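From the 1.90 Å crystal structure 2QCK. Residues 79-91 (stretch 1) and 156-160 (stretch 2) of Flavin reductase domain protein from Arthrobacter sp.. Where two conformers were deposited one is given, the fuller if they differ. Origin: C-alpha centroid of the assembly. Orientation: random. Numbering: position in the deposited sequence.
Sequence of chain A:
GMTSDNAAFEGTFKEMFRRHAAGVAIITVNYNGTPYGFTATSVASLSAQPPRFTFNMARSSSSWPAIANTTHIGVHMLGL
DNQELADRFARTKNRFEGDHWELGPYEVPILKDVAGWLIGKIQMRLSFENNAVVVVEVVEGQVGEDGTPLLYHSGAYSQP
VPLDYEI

Stretch 1 79-91: GLDNQELADRFAR
Stretch 2, residues 156-160: AYSQP

Packing of a short helix against a strand, centred on Tyr157, Leu80 and Gln83. Stretch 1 opens with Gly79 in an extended conformation (phi/psi -106/-177), makes a 3-10 segment at Leu80 and Asp81, and becomes helical from Gln83 to Arg88, with phi from -44° to -73° and psi from -34° to -50°. Asn82 (chi1 m) precedes the helix; its OD1 accepts a hydrogen bond from Gly79 N at 2.8 Å, and Asn82 N returns one to Gly79 O, also 2.8 Å, closing the turn. Stretch 2 is a strand, Ala156 to Pro160, with phi/psi -135/145 at Ala156, -75/133 at Tyr157, -133/169 at Ser158, -124/148 at Gln159 and -85/135 at Pro160. Helix and strand run roughly antiparallel, at 148°, with axes 10.6 Å apart at closest approach. The register sets Leu80 CA 7.0 Å from Gln159 CA and Gln83 CA 7.4 Å from Tyr157 CA.

That spacing leaves room for side chains, and Tyr157 contributes the largest share, with 112 Å² covered. Its CA-to-CB bond points toward the helix; chi1 is m (-70°) and chi2 -72°, so the side chain lies against Ala86, with its hydroxyl reaching Asp87 N and, at 4.4 Å from Tyr157 OH, Ala90 CB. Ala86 CB, also directed toward the strand, lies 3.6 Å from Tyr157 CE1 and 3.5 Å from Tyr157 OH; the small methyl allows this close approach to the helix backbone. Tyr157 OH sits 3.4 Å from Ala86 C and 3.5 Å from Asp87 N. Asp87 N already donates to Gln83 O at 3.0 Å, as part of the helix. Gln83 leaves its backbone sideways, but chi1 t, chi2 m and chi3 -27° bring its amide back to the ring, placing NE2 3.1 Å from Tyr157 CD2 in an oblique approach.

Leu80, with 64 Å² covered, makes the second contact, near the other end of the strand. It points toward stretch 2 with chi1 m and chi2 t; CD1 approaches Gln159 OE1 at 3.5 Å and CD2 lies 4.0 Å from Ser158 O. Gln159 (chi1 p, chi2 t, chi3 -64°) also points toward stretch 1, whereas the intervening Ser158 points away, in keeping with the alternation of a strand.

No clear hydrogen bond crosses between the stretches; close packing over 304 Å², both sides summed, accounts for the contact. Charged groups pair within stretch 1 instead: Arg88 NH2 meets Glu84 OE2 at 3.0 Å, and Arg91 NE bridges to Asp87 OD2 at 3.1 Å.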

# COMPACT_ATOMS: atom_id res chain seq x y z
N GLY A 79 2.78 -7.67 -13.71
CA GLY A 79 1.94 -7.09 -14.74
C GLY A 79 0.72 -7.95 -15.04
O GLY A 79 0.51 -8.99 -14.44
N LEU A 80 -0.06 -7.52 -16.02
CA LEU A 80 -1.25 -8.25 -16.40
C LEU A 80 -0.98 -9.67 -16.85
O LEU A 80 -1.79 -10.55 -16.61
CB LEU A 80 -1.97 -7.53 -17.53
CG LEU A 80 -2.39 -6.11 -17.26
CD1 LEU A 80 -3.44 -5.70 -18.28
CD2 LEU A 80 -2.93 -5.94 -15.86
N ASP A 81 0.17 -9.91 -17.47
CA ASP A 81 0.51 -11.27 -17.88
C ASP A 81 0.87 -12.14 -16.68
O ASP A 81 1.07 -13.34 -16.82
CB ASP A 81 1.67 -11.26 -18.87
CG ASP A 81 1.26 -10.76 -20.25
N ASN A 82 0.95 -11.56 -15.49
CA ASN A 82 1.28 -12.34 -14.30
C ASN A 82 0.03 -12.65 -13.43
O ASN A 82 0.19 -13.01 -12.28
CB ASN A 82 2.30 -11.60 -13.43
CG ASN A 82 3.59 -11.26 -14.13
OD1 ASN A 82 4.06 -10.14 -14.05
ND2 ASN A 82 4.19 -12.23 -14.77
N GLN A 83 -1.18 -12.55 -13.99
CA GLN A 83 -2.35 -12.75 -13.15
C GLN A 83 -2.41 -14.18 -12.63
O GLN A 83 -2.78 -14.38 -11.49
CB GLN A 83 -3.63 -12.37 -13.86
CG GLN A 83 -4.83 -12.48 -12.95
CD GLN A 83 -5.27 -13.92 -12.74
OE1 GLN A 83 -5.05 -14.78 -13.59
NE2 GLN A 83 -5.89 -14.18 -11.60
N GLU A 84 -1.98 -15.14 -13.42
CA GLU A 84 -2.05 -16.54 -13.03
C GLU A 84 -1.11 -16.81 -11.85
O GLU A 84 -1.41 -17.61 -10.97
CB GLU A 84 -1.75 -17.44 -14.24
CG GLU A 84 -1.62 -18.90 -13.89
CD GLU A 84 -1.65 -19.84 -15.09
OE1 GLU A 84 -2.30 -19.53 -16.12
OE2 GLU A 84 -1.03 -20.94 -14.97
N LEU A 85 0.01 -16.12 -11.84
CA LEU A 85 1.01 -16.26 -10.81
C LEU A 85 0.52 -15.63 -9.52
O LEU A 85 0.63 -16.25 -8.44
CB LEU A 85 2.30 -15.61 -11.29
CG LEU A 85 3.60 -15.82 -10.54
CD1 LEU A 85 4.18 -17.24 -10.74
CD2 LEU A 85 4.53 -14.69 -11.04
N ALA A 86 -0.08 -14.44 -9.64
CA ALA A 86 -0.80 -13.80 -8.52
C ALA A 86 -1.82 -14.73 -7.86
O ALA A 86 -1.83 -14.87 -6.65
CB ALA A 86 -1.47 -12.47 -8.92
N ASP A 87 -2.67 -15.37 -8.64
CA ASP A 87 -3.67 -16.28 -8.11
C ASP A 87 -3.05 -17.53 -7.45
O ASP A 87 -3.49 -17.95 -6.37
CB ASP A 87 -4.61 -16.65 -9.25
CG ASP A 87 -5.89 -17.29 -8.78
OD1 ASP A 87 -6.72 -16.62 -8.11
OD2 ASP A 87 -6.09 -18.47 -9.12
N ARG A 88 -2.06 -18.13 -8.12
CA ARG A 88 -1.19 -19.20 -7.56
C ARG A 88 -0.74 -18.91 -6.15
O ARG A 88 -0.82 -19.75 -5.26
CB ARG A 88 0.10 -19.35 -8.39
CG ARG A 88 0.24 -20.61 -9.22
CD ARG A 88 1.49 -20.50 -10.14
NE ARG A 88 1.29 -21.11 -11.44
CZ ARG A 88 1.88 -20.73 -12.57
NH1 ARG A 88 2.72 -19.71 -12.62
NH2 ARG A 88 1.60 -21.38 -13.69
N PHE A 89 -0.21 -17.70 -5.98
CA PHE A 89 0.45 -17.29 -4.75
C PHE A 89 -0.50 -16.74 -3.68
O PHE A 89 -0.06 -16.32 -2.59
CB PHE A 89 1.58 -16.33 -5.12
CG PHE A 89 2.86 -17.05 -5.45
CD1 PHE A 89 3.11 -17.54 -6.72
CD2 PHE A 89 3.78 -17.31 -4.45
CE1 PHE A 89 4.27 -18.21 -7.01
CE2 PHE A 89 4.93 -18.01 -4.73
CZ PHE A 89 5.18 -18.45 -6.02
N ALA A 90 -1.81 -16.77 -3.99
CA ALA A 90 -2.85 -16.37 -3.06
C ALA A 90 -3.62 -17.57 -2.54
O ALA A 90 -4.36 -17.43 -1.57
CB ALA A 90 -3.83 -15.31 -3.72
N ARG A 91 -3.49 -18.71 -3.20
CA ARG A 91 -4.25 -19.92 -2.88
C ARG A 91 -3.39 -20.95 -2.16
O ARG A 91 -2.18 -20.78 -2.03
CB ARG A 91 -4.89 -20.52 -4.14
CG ARG A 91 -5.96 -19.61 -4.70
CD ARG A 91 -6.63 -20.12 -5.95
NE ARG A 91 -7.59 -19.13 -6.48
CZ ARG A 91 -8.82 -18.88 -6.01
NH1 ARG A 91 -9.35 -19.57 -5.02
NH2 ARG A 91 -9.55 -17.94 -6.58
N ALA A 156 -11.27 -8.54 -7.30
CA ALA A 156 -11.02 -8.88 -8.69
C ALA A 156 -9.70 -8.28 -9.13
O ALA A 156 -9.33 -7.20 -8.68
CB ALA A 156 -12.16 -8.37 -9.60
N TYR A 157 -8.99 -9.01 -9.99
CA TYR A 157 -7.82 -8.48 -10.66
C TYR A 157 -8.26 -7.52 -11.75
O TYR A 157 -9.11 -7.84 -12.55
CB TYR A 157 -6.96 -9.60 -11.22
CG TYR A 157 -6.27 -10.41 -10.14
CD1 TYR A 157 -5.20 -9.89 -9.40
CD2 TYR A 157 -6.68 -11.70 -9.86
CE1 TYR A 157 -4.58 -10.67 -8.38
CE2 TYR A 157 -6.06 -12.44 -8.87
CZ TYR A 157 -5.04 -11.93 -8.14
OH TYR A 157 -4.47 -12.70 -7.15
N SER A 158 -7.63 -6.35 -11.79
CA SER A 158 -7.97 -5.27 -12.68
C SER A 158 -6.71 -4.74 -13.34
O SER A 158 -5.59 -5.08 -12.95
CB SER A 158 -8.61 -4.12 -11.90
OG SER A 158 -9.93 -4.47 -11.47
N GLN A 159 -6.92 -3.89 -14.33
CA GLN A 159 -5.83 -3.20 -14.97
C GLN A 159 -6.12 -1.71 -14.89
O GLN A 159 -7.28 -1.32 -14.88
CB GLN A 159 -5.73 -3.65 -16.40
CG GLN A 159 -6.82 -3.10 -17.30
CD GLN A 159 -6.60 -3.52 -18.71
OE1 GLN A 159 -5.61 -3.12 -19.34
NE2 GLN A 159 -7.52 -4.32 -19.24
N PRO A 160 -5.08 -0.90 -14.80
CA PRO A 160 -5.30 0.53 -14.71
C PRO A 160 -5.46 1.13 -16.11
O PRO A 160 -4.72 0.78 -17.02
CB PRO A 160 -4.05 1.03 -14.01
CG PRO A 160 -2.98 0.12 -14.41
CD PRO A 160 -3.64 -1.23 -14.74